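Local coordinates for protein type II restriction enzyme MspI (Moraxella sp., PDB 1SA3) that recognises the double-stranded DNA sequence 5'-CCGG-3' and cleaves it after the first cytosine, as a type II restriction endonuclease, at residues T138-S143 with E176-R181; F182-V187 with N221-V226; S227-E232 with T243-T248. One frame throughout, in Å; residues are numbered along the deposited sequence.

In the fold
The three contacts follow one another along the chain and share elements in pairs: contacts 1 and 2 both use helix 179-188, contacts 2 and 3 both use helix 222-234. Contact 2 is the buried one, nearest the centre of the chain, where apolar branches meet beside an arginine-aspartate salt bridge. Contacts 1 and 3 are only partly buried. Contact 1, some 14 Å from the nearest DNA atom, sets a tyrosine ring and an arginine against aliphatic groups at the end of helix 133-140. Contact 3 is mostly backbone against helix, with an arginine-glutamate salt bridge inside that helix, and its strand runs on to a cytosine of the DNA. Phe182 of contact 2 meets Trp247 of contact 3.

Contact 1: T138-S143 with E176-R181; sequences TGVGIS and EPYRER
Tyr178 lies with one ring face against Ile142 and is met obliquely by Val140 and the carbonyl of Gly141. CG1 of Ile142 stands almost on the ring normal, 3.9 Å from the centroid and 11° off it, a CH-pi contact over the middle of the ring. Val140 crosses the tyrosine obliquely: its CG1, anti to the backbone N (chi1 -177°), reaches the ring at CD2, 3.8 Å away, and also packs on CB of Arg181. The carbonyl O of Gly141 comes within 3.5 Å of Tyr178 CE2. Gly141 is where the chain leaves the helix, with positive phi. Arg181 bends at chi3 (-67°) so that its guanidinium lies with one face toward Tyr178 CD2, offset toward the rim. NH2 of Arg181 donates to the carbonyl O of Pro177 at 3.0 Å; the acceptor lies in the guanidinium plane, whereas the donor stands above the carbonyl plane. This bond helps to set the rotation of the guanidinium. At the far end of the ring, a water bridges Tyr178 OH, at 2.7 Å, and the backbone N of Ser143, from which it accepts. The contact joins the C-terminal end of helix 133-140 to the start of helix 179-188; Leu147 and Ile151 of helix 146-157 pack on Ile142, and Phe182 and Trp185 on Val140.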
loop_
_atom_site.group_PDB
_atom_site.type_symbol
_atom_site.label_atom_id
_atom_site.label_comp_id
_atom_site.label_asym_id
_atom_site.label_seq_id
_atom_site.Cartn_x
_atom_site.Cartn_y
_atom_site.Cartn_z
ATOM N N THR E 138 1.172 0.124 -20.535
ATOM C CA THR E 138 1.332 1.546 -20.808
ATOM C C THR E 138 2.076 2.236 -19.659
ATOM O O THR E 138 2.993 3.029 -19.890
ATOM C CB THR E 138 -0.038 2.202 -21.039
ATOM O OG1 THR E 138 -0.592 1.699 -22.261
ATOM C CG2 THR E 138 0.084 3.706 -21.127
ATOM N N GLY E 139 1.704 1.915 -18.424
ATOM C CA GLY E 139 2.379 2.517 -17.289
ATOM C C GLY E 139 3.811 2.043 -17.089
ATOM O O GLY E 139 4.675 2.833 -16.721
ATOM N N VAL E 140 4.074 0.764 -17.353
ATOM C CA VAL E 140 5.402 0.182 -17.162
ATOM C C VAL E 140 6.365 0.380 -18.343
ATOM O O VAL E 140 7.586 0.352 -18.169
ATOM C CB VAL E 140 5.284 -1.332 -16.838
ATOM C CG1 VAL E 140 6.661 -1.938 -16.567
ATOM C CG2 VAL E 140 4.380 -1.531 -15.609
ATOM N N GLY E 141 5.817 0.587 -19.537
ATOM C CA GLY E 141 6.654 0.791 -20.708
ATOM C C GLY E 141 6.812 -0.446 -21.578
ATOM O O GLY E 141 7.809 -0.589 -22.289
ATOM N N ILE E 142 5.826 -1.339 -21.528
ATOM C CA ILE E 142 5.852 -2.573 -22.312
ATOM C C ILE E 142 5.024 -2.389 -23.587
ATOM O O ILE E 142 3.854 -2.014 -23.530
ATOM C CB ILE E 142 5.283 -3.754 -21.486
ATOM C CG1 ILE E 142 6.096 -3.913 -20.199
ATOM C CG2 ILE E 142 5.328 -5.040 -22.298
ATOM C CD1 ILE E 142 5.443 -4.797 -19.142
ATOM N N SER E 143 5.636 -2.645 -24.739
ATOM C CA SER E 143 4.933 -2.488 -26.009
ATOM C C SER E 143 4.372 -3.824 -26.489
ATOM O O SER E 143 4.531 -4.851 -25.824
ATOM C CB SER E 143 5.885 -1.918 -27.067
ATOM O OG SER E 143 7.015 -2.754 -27.206
ATOM N N GLU E 176 11.931 -9.581 -16.346
ATOM C CA GLU E 176 13.111 -9.235 -15.561
ATOM C C GLU E 176 13.579 -7.782 -15.682
ATOM O O GLU E 176 13.811 -7.116 -14.675
ATOM C CB GLU E 176 14.261 -10.191 -15.904
ATOM C CG GLU E 176 15.436 -10.119 -14.943
ATOM C CD GLU E 176 16.367 -8.956 -15.234
ATOM O OE1 GLU E 176 17.204 -8.632 -14.361
ATOM O OE2 GLU E 176 16.271 -8.376 -16.337
ATOM N N PRO E 177 13.723 -7.272 -16.913
ATOM C CA PRO E 177 14.166 -5.885 -17.080
ATOM C C PRO E 177 13.177 -4.856 -16.526
ATOM O O PRO E 177 13.569 -3.744 -16.184
ATOM C CB PRO E 177 14.321 -5.748 -18.595
ATOM C CG PRO E 177 14.593 -7.148 -19.052
ATOM C CD PRO E 177 13.617 -7.943 -18.220
ATOM N N TYR E 178 11.901 -5.227 -16.446
ATOM C CA TYR E 178 10.864 -4.313 -15.963
ATOM C C TYR E 178 10.431 -4.527 -14.518
ATOM O O TYR E 178 9.565 -3.805 -14.029
ATOM C CB TYR E 178 9.610 -4.414 -16.833
ATOM C CG TYR E 178 9.817 -4.149 -18.302
ATOM C CD1 TYR E 178 10.160 -5.184 -19.176
ATOM C CD2 TYR E 178 9.633 -2.874 -18.827
ATOM C CE1 TYR E 178 10.308 -4.949 -20.547
ATOM C CE2 TYR E 178 9.780 -2.630 -20.189
ATOM C CZ TYR E 178 10.114 -3.672 -21.040
ATOM O OH TYR E 178 10.234 -3.432 -22.390
ATOM N N ARG E 179 11.016 -5.512 -13.847
ATOM C CA ARG E 179 10.658 -5.821 -12.464
ATOM C C ARG E 179 10.377 -4.622 -11.563
ATOM O O ARG E 179 9.282 -4.506 -11.021
ATOM C CB ARG E 179 11.737 -6.699 -11.828
ATOM C CG ARG E 179 11.552 -8.174 -12.121
ATOM C CD ARG E 179 12.882 -8.885 -12.291
ATOM N NE ARG E 179 13.608 -9.086 -11.042
ATOM C CZ ARG E 179 14.857 -8.677 -10.834
ATOM N NH1 ARG E 179 15.515 -8.031 -11.788
ATOM N NH2 ARG E 179 15.461 -8.942 -9.686
ATOM N N GLU E 180 11.359 -3.739 -11.402
ATOM C CA GLU E 180 11.208 -2.564 -10.544
ATOM C C GLU E 180 10.117 -1.600 -10.994
ATOM O O GLU E 180 9.329 -1.121 -10.175
ATOM C CB GLU E 180 12.540 -1.812 -10.429
ATOM C CG GLU E 180 13.607 -2.599 -9.690
ATOM C CD GLU E 180 14.759 -1.737 -9.192
ATOM O OE1 GLU E 180 15.595 -2.275 -8.442
ATOM O OE2 GLU E 180 14.834 -0.534 -9.539
ATOM N N ARG E 181 10.075 -1.302 -12.290
ATOM C CA ARG E 181 9.054 -0.409 -12.813
ATOM C C ARG E 181 7.675 -1.032 -12.610
ATOM O O ARG E 181 6.728 -0.346 -12.235
ATOM C CB ARG E 181 9.289 -0.135 -14.300
ATOM C CG ARG E 181 10.281 0.985 -14.564
ATOM C CD ARG E 181 10.667 1.036 -16.034
ATOM N NE ARG E 181 11.430 -0.147 -16.426
ATOM C CZ ARG E 181 11.891 -0.362 -17.654
ATOM N NH1 ARG E 181 11.660 0.525 -18.613
ATOM N NH2 ARG E 181 12.595 -1.455 -17.921
HETATM O O HOH W 1 8.639 -3.858 -24.589
#

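Contact 2: F182-V187 with N221-V226; sequences FIRWCV and NIDDYV
CB of Arg184 points alongside helix 222-226 rather than at it; CG, anti to the backbone N (chi1 -171°), lies 4.0 Å from CG2 of Ile222. The chain stays extended through CD and then turns at chi3 (-64°), which carries the guanidinium across the same isoleucine: NH1 is only 3.0 Å from Ile222 CG2, a tight contact. CG2 of Val226 covers one face of the group, offset toward the rim. At the tip NH2 donates to OD1 of Asp223 at 2.9 Å in a salt bridge, OD1 receiving it on its anti lone pair and the carboxylate plane nearly perpendicular to the guanidinium. Lys193 holds the other oxygen, OD2, so the carboxylate is shared between two cations. Helix 222-234 continues strand 213-221 of the central sheet of the PD-(D/E)XK nuclease fold and packs on strand 203-210; helix 179-188 crosses it, the segment axes 10.0 Å apart at 124°. Asn221 is the N-cap, its OD1 accepting from Asp224 N. On the apolar side Ile183 CG2 meets Val226 CG2 and Tyr225 CE2. Val187 CG1 approaches that same ring atom tip to tip at 3.7 Å, while Tyr225 OH bonds to the C-terminal Gly262.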
loop_
_atom_site.group_PDB
_atom_site.type_symbol
_atom_site.label_atom_id
_atom_site.label_comp_id
_atom_site.label_asym_id
_atom_site.label_seq_id
_atom_site.Cartn_x
_atom_site.Cartn_y
_atom_site.Cartn_z
ATOM N N PHE E 182 7.573 -2.336 -12.852
ATOM C CA PHE E 182 6.306 -3.051 -12.692
ATOM C C PHE E 182 5.788 -2.919 -11.255
ATOM O O PHE E 182 4.629 -2.566 -11.027
ATOM C CB PHE E 182 6.493 -4.534 -13.030
ATOM C CG PHE E 182 5.200 -5.297 -13.200
ATOM C CD1 PHE E 182 4.640 -5.464 -14.462
ATOM C CD2 PHE E 182 4.569 -5.885 -12.107
ATOM C CE1 PHE E 182 3.472 -6.214 -14.643
ATOM C CE2 PHE E 182 3.401 -6.635 -12.277
ATOM C CZ PHE E 182 2.852 -6.801 -13.554
ATOM N N ILE E 183 6.650 -3.200 -10.284
ATOM C CA ILE E 183 6.248 -3.120 -8.886
ATOM C C ILE E 183 5.897 -1.699 -8.466
ATOM O O ILE E 183 4.841 -1.456 -7.885
ATOM C CB ILE E 183 7.353 -3.635 -7.950
ATOM C CG1 ILE E 183 7.685 -5.088 -8.285
ATOM C CG2 ILE E 183 6.885 -3.536 -6.506
ATOM C CD1 ILE E 183 8.999 -5.564 -7.721
ATOM N N ARG E 184 6.790 -0.762 -8.757
ATOM C CA ARG E 184 6.566 0.631 -8.388
ATOM C C ARG E 184 5.286 1.176 -9.021
ATOM O O ARG E 184 4.506 1.867 -8.363
ATOM C CB ARG E 184 7.776 1.482 -8.801
ATOM C CG ARG E 184 7.760 2.906 -8.281
ATOM C CD ARG E 184 9.043 3.643 -8.680
ATOM N NE ARG E 184 10.235 3.053 -8.076
ATOM C CZ ARG E 184 10.636 3.267 -6.827
ATOM N NH1 ARG E 184 9.941 4.068 -6.030
ATOM N NH2 ARG E 184 11.740 2.681 -6.371
ATOM N N TRP E 185 5.049 0.853 -10.290
ATOM C CA TRP E 185 3.849 1.349 -10.949
ATOM C C TRP E 185 2.577 0.725 -10.370
ATOM O O TRP E 185 1.568 1.406 -10.200
ATOM C CB TRP E 185 3.905 1.091 -12.455
ATOM C CG TRP E 185 2.719 1.648 -13.157
ATOM C CD1 TRP E 185 2.564 2.920 -13.628
ATOM C CD2 TRP E 185 1.478 0.979 -13.394
ATOM N NE1 TRP E 185 1.301 3.084 -14.143
ATOM C CE2 TRP E 185 0.613 1.908 -14.011
ATOM C CE3 TRP E 185 1.012 -0.318 -13.142
ATOM C CZ2 TRP E 185 -0.699 1.582 -14.380
ATOM C CZ3 TRP E 185 -0.289 -0.643 -13.508
ATOM C CH2 TRP E 185 -1.129 0.305 -14.120
ATOM N N CYS E 186 2.625 -0.567 -10.065
ATOM C CA CYS E 186 1.460 -1.244 -9.504
ATOM C C CYS E 186 0.992 -0.637 -8.182
ATOM O O CYS E 186 -0.209 -0.501 -7.956
ATOM C CB CYS E 186 1.750 -2.732 -9.283
ATOM S SG CYS E 186 1.554 -3.745 -10.757
ATOM N N VAL E 187 1.935 -0.279 -7.313
ATOM C CA VAL E 187 1.582 0.294 -6.012
ATOM C C VAL E 187 1.537 1.819 -5.949
ATOM O O VAL E 187 1.018 2.369 -4.982
ATOM C CB VAL E 187 2.520 -0.221 -4.881
ATOM C CG1 VAL E 187 2.419 -1.733 -4.785
ATOM C CG2 VAL E 187 3.972 0.194 -5.140
ATOM N N ASN E 221 8.837 2.686 2.873
ATOM C CA ASN E 221 8.882 3.708 1.827
ATOM C C ASN E 221 8.884 2.875 0.528
ATOM O O ASN E 221 9.125 1.656 0.567
ATOM C CB ASN E 221 10.142 4.600 1.930
ATOM C CG ASN E 221 11.446 3.808 1.923
ATOM O OD1 ASN E 221 11.712 3.024 1.014
ATOM N ND2 ASN E 221 12.269 4.026 2.941
ATOM N N ILE E 222 8.622 3.506 -0.611
ATOM C CA ILE E 222 8.548 2.759 -1.861
ATOM C C ILE E 222 9.835 2.027 -2.231
ATOM O O ILE E 222 9.783 0.872 -2.655
ATOM C CB ILE E 222 8.102 3.667 -3.031
ATOM C CG1 ILE E 222 6.796 4.381 -2.664
ATOM C CG2 ILE E 222 7.871 2.836 -4.286
ATOM C CD1 ILE E 222 5.668 3.440 -2.229
ATOM N N ASP E 223 10.985 2.680 -2.074
ATOM C CA ASP E 223 12.253 2.027 -2.403
ATOM C C ASP E 223 12.403 0.696 -1.678
ATOM O O ASP E 223 12.708 -0.322 -2.299
ATOM C CB ASP E 223 13.449 2.925 -2.050
ATOM C CG ASP E 223 13.677 4.029 -3.067
ATOM O OD1 ASP E 223 12.969 4.061 -4.098
ATOM O OD2 ASP E 223 14.573 4.865 -2.831
ATOM N N ASP E 224 12.183 0.700 -0.363
ATOM C CA ASP E 224 12.318 -0.520 0.427
ATOM C C ASP E 224 11.289 -1.578 0.070
ATOM O O ASP E 224 11.602 -2.776 0.039
ATOM C CB ASP E 224 12.234 -0.209 1.919
ATOM C CG ASP E 224 13.410 0.611 2.405
ATOM O OD1 ASP E 224 14.393 0.744 1.653
ATOM O OD2 ASP E 224 13.360 1.119 3.538
ATOM N N TYR E 225 10.059 -1.150 -0.199
ATOM C CA TYR E 225 9.019 -2.103 -0.558
ATOM C C TYR E 225 9.441 -2.829 -1.837
ATOM O O TYR E 225 9.344 -4.056 -1.931
ATOM C CB TYR E 225 7.688 -1.385 -0.797
ATOM C CG TYR E 225 6.579 -2.313 -1.245
ATOM C CD1 TYR E 225 5.861 -3.079 -0.319
ATOM C CD2 TYR E 225 6.251 -2.436 -2.599
ATOM C CE1 TYR E 225 4.843 -3.943 -0.729
ATOM C CE2 TYR E 225 5.235 -3.297 -3.018
ATOM C CZ TYR E 225 4.535 -4.046 -2.080
ATOM O OH TYR E 225 3.518 -4.884 -2.492
ATOM N N VAL E 226 9.908 -2.059 -2.817
ATOM C CA VAL E 226 10.349 -2.632 -4.088
ATOM C C VAL E 226 11.490 -3.624 -3.854
ATOM O O VAL E 226 11.465 -4.740 -4.366
ATOM C CB VAL E 226 10.818 -1.525 -5.066
ATOM C CG1 VAL E 226 11.466 -2.152 -6.310
ATOM C CG2 VAL E 226 9.630 -0.660 -5.477
#

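Contact 3: S227-E232 with T243-T248; sequences SDRIAE and TGLNWT. With nucleotides of chain B.
Thr243 OG1 is joined by three hydrogen bonds: it accepts from Leu245 N at 3.3 Å, accepts from Trp247 NE1 at 3.2 Å, and donates to the carbonyl O of Gly240. The bond to Leu245 N makes an ST turn, and the indole N-H meets the oxygen close to its ring plane. Facing helix 227-232, Gly244 (phi 80°) sits with its CA against the carbonyl O of Arg229 at 3.4 Å, a CA-H...O contact. Arg229 CB lies beside Thr243 O, and its CD touches Leu245 CD2 at 3.8 Å, the side chains crossing at about a right angle. Bent at chi2 and chi3, the arginine, also in cation-pi contact with Tyr225, reaches along its helix to Glu232, where NH2 donates to OE1 at 2.9 Å in a salt bridge. Glu232 OE2 sits 3.2 Å from Gly244 O and is satisfied by Lys125, whose charge would ease repulsion between the two acceptors. Strand 246-249 pairs with strand 258-261, and Thr248 OG1 accepts from N4 of DC4 of chain B at 2.9 Å. N4 lies on the major-groove edge of cytosine, so this bond is consistent with direct readout of the base by a PD-(D/E)XK endonuclease.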
loop_
_atom_site.group_PDB
_atom_site.type_symbol
_atom_site.label_atom_id
_atom_site.label_comp_id
_atom_site.label_asym_id
_atom_site.label_seq_id
_atom_site.Cartn_x
_atom_site.Cartn_y
_atom_site.Cartn_z
ATOM N N SER E 227 12.487 -3.217 -3.074
ATOM C CA SER E 227 13.612 -4.100 -2.775
ATOM C C SER E 227 13.119 -5.396 -2.154
ATOM O O SER E 227 13.588 -6.477 -2.513
ATOM C CB SER E 227 14.591 -3.422 -1.815
ATOM O OG SER E 227 15.182 -2.285 -2.419
ATOM N N ASP E 228 12.173 -5.294 -1.223
ATOM C CA ASP E 228 11.635 -6.483 -0.569
ATOM C C ASP E 228 10.965 -7.420 -1.571
ATOM O O ASP E 228 11.192 -8.629 -1.538
ATOM C CB ASP E 228 10.621 -6.106 0.518
ATOM C CG ASP E 228 11.261 -5.388 1.699
ATOM O OD1 ASP E 228 12.495 -5.477 1.869
ATOM O OD2 ASP E 228 10.519 -4.743 2.465
ATOM N N ARG E 229 10.133 -6.864 -2.448
ATOM C CA ARG E 229 9.441 -7.663 -3.460
ATOM C C ARG E 229 10.450 -8.293 -4.436
ATOM O O ARG E 229 10.313 -9.461 -4.799
ATOM C CB ARG E 229 8.446 -6.794 -4.244
ATOM C CG ARG E 229 7.323 -6.185 -3.405
ATOM C CD ARG E 229 6.334 -7.236 -2.907
ATOM N NE ARG E 229 6.883 -8.075 -1.845
ATOM C CZ ARG E 229 7.132 -7.656 -0.609
ATOM N NH1 ARG E 229 6.885 -6.399 -0.266
ATOM N NH2 ARG E 229 7.624 -8.496 0.292
ATOM N N ILE E 230 11.449 -7.515 -4.856
ATOM C CA ILE E 230 12.488 -8.003 -5.780
ATOM C C ILE E 230 13.225 -9.183 -5.158
ATOM O O ILE E 230 13.507 -10.175 -5.830
ATOM C CB ILE E 230 13.541 -6.906 -6.114
ATOM C CG1 ILE E 230 12.907 -5.795 -6.952
ATOM C CG2 ILE E 230 14.728 -7.523 -6.865
ATOM C CD1 ILE E 230 12.460 -6.237 -8.324
ATOM N N ALA E 231 13.542 -9.069 -3.871
ATOM C CA ALA E 231 14.240 -10.146 -3.167
ATOM C C ALA E 231 13.357 -11.392 -3.131
ATOM O O ALA E 231 13.809 -12.500 -3.429
ATOM C CB ALA E 231 14.597 -9.705 -1.741
ATOM N N GLU E 232 12.094 -11.192 -2.770
ATOM C CA GLU E 232 11.125 -12.276 -2.689
ATOM C C GLU E 232 10.939 -12.934 -4.056
ATOM O O GLU E 232 10.836 -14.156 -4.161
ATOM C CB GLU E 232 9.787 -11.723 -2.195
ATOM C CG GLU E 232 8.749 -12.774 -1.865
ATOM C CD GLU E 232 7.408 -12.163 -1.514
ATOM O OE1 GLU E 232 7.367 -11.285 -0.623
ATOM O OE2 GLU E 232 6.396 -12.560 -2.128
ATOM N N THR E 243 8.461 -10.642 -9.833
ATOM C CA THR E 243 8.050 -9.360 -9.257
ATOM C C THR E 243 7.801 -9.420 -7.756
ATOM O O THR E 243 7.795 -8.386 -7.095
ATOM C CB THR E 243 6.745 -8.822 -9.880
ATOM O OG1 THR E 243 5.697 -9.772 -9.665
ATOM C CG2 THR E 243 6.913 -8.554 -11.357
ATOM N N GLY E 244 7.576 -10.614 -7.220
ATOM C CA GLY E 244 7.320 -10.728 -5.795
ATOM C C GLY E 244 5.879 -10.387 -5.429
ATOM O O GLY E 244 5.484 -10.426 -4.261
ATOM N N LEU E 245 5.095 -10.025 -6.435
ATOM C CA LEU E 245 3.688 -9.714 -6.224
ATOM C C LEU E 245 2.931 -10.988 -6.570
ATOM O O LEU E 245 3.433 -11.822 -7.329
ATOM C CB LEU E 245 3.242 -8.589 -7.165
ATOM C CG LEU E 245 3.919 -7.231 -6.977
ATOM C CD1 LEU E 245 3.399 -6.262 -8.032
ATOM C CD2 LEU E 245 3.634 -6.703 -5.575
ATOM N N ASN E 246 1.737 -11.149 -6.016
ATOM C CA ASN E 246 0.932 -12.322 -6.322
ATOM C C ASN E 246 -0.047 -11.923 -7.414
ATOM O O ASN E 246 -0.860 -11.016 -7.220
ATOM C CB ASN E 246 0.166 -12.794 -5.086
ATOM C CG ASN E 246 1.076 -13.020 -3.895
ATOM O OD1 ASN E 246 1.461 -12.079 -3.202
ATOM N ND2 ASN E 246 1.436 -14.271 -3.663
ATOM N N TRP E 247 0.053 -12.583 -8.567
ATOM C CA TRP E 247 -0.823 -12.304 -9.702
ATOM C C TRP E 247 -2.099 -13.147 -9.652
ATOM O O TRP E 247 -2.037 -14.372 -9.560
ATOM C CB TRP E 247 -0.104 -12.623 -11.022
ATOM C CG TRP E 247 1.070 -11.747 -11.358
ATOM C CD1 TRP E 247 1.919 -11.136 -10.491
ATOM C CD2 TRP E 247 1.561 -11.454 -12.679
ATOM N NE1 TRP E 247 2.915 -10.481 -11.183
ATOM C CE2 TRP E 247 2.716 -10.660 -12.528
ATOM C CE3 TRP E 247 1.132 -11.793 -13.970
ATOM C CZ2 TRP E 247 3.455 -10.195 -13.622
ATOM C CZ3 TRP E 247 1.870 -11.330 -15.064
ATOM C CH2 TRP E 247 3.019 -10.538 -14.876
ATOM N N THR E 248 -3.257 -12.504 -9.727
ATOM C CA THR E 248 -4.507 -13.256 -9.732
ATOM C C THR E 248 -5.556 -12.458 -10.507
ATOM O O THR E 248 -5.198 -11.619 -11.344
ATOM C CB THR E 248 -4.967 -13.590 -8.282
ATOM O OG1 THR E 248 -6.186 -14.342 -8.327
ATOM C CG2 THR E 248 -5.161 -12.327 -7.469
ATOM P P DC B 4 -8.292 -21.677 -10.788
ATOM O OP1 DC B 4 -8.796 -22.951 -11.362
ATOM O OP2 DC B 4 -8.004 -20.535 -11.685
ATOM O "O5'" DC B 4 -9.309 -21.201 -9.659
ATOM C "C5'" DC B 4 -9.704 -22.108 -8.628
ATOM C "C4'" DC B 4 -10.708 -21.466 -7.701
ATOM O "O4'" DC B 4 -10.057 -20.467 -6.882
ATOM C "C3'" DC B 4 -11.895 -20.765 -8.370
ATOM O "O3'" DC B 4 -13.093 -21.026 -7.624
ATOM C "C2'" DC B 4 -11.529 -19.298 -8.248
ATOM C "C1'" DC B 4 -10.844 -19.289 -6.900
ATOM N N1 DC B 4 -9.967 -18.133 -6.649
ATOM C C2 DC B 4 -10.136 -17.415 -5.461
ATOM O O2 DC B 4 -10.980 -17.810 -4.639
ATOM N N3 DC B 4 -9.378 -16.313 -5.237
ATOM C C4 DC B 4 -8.477 -15.928 -6.143
ATOM N N4 DC B 4 -7.764 -14.824 -5.895
ATOM C C5 DC B 4 -8.269 -16.657 -7.353
ATOM C C6 DC B 4 -9.027 -17.747 -7.561
#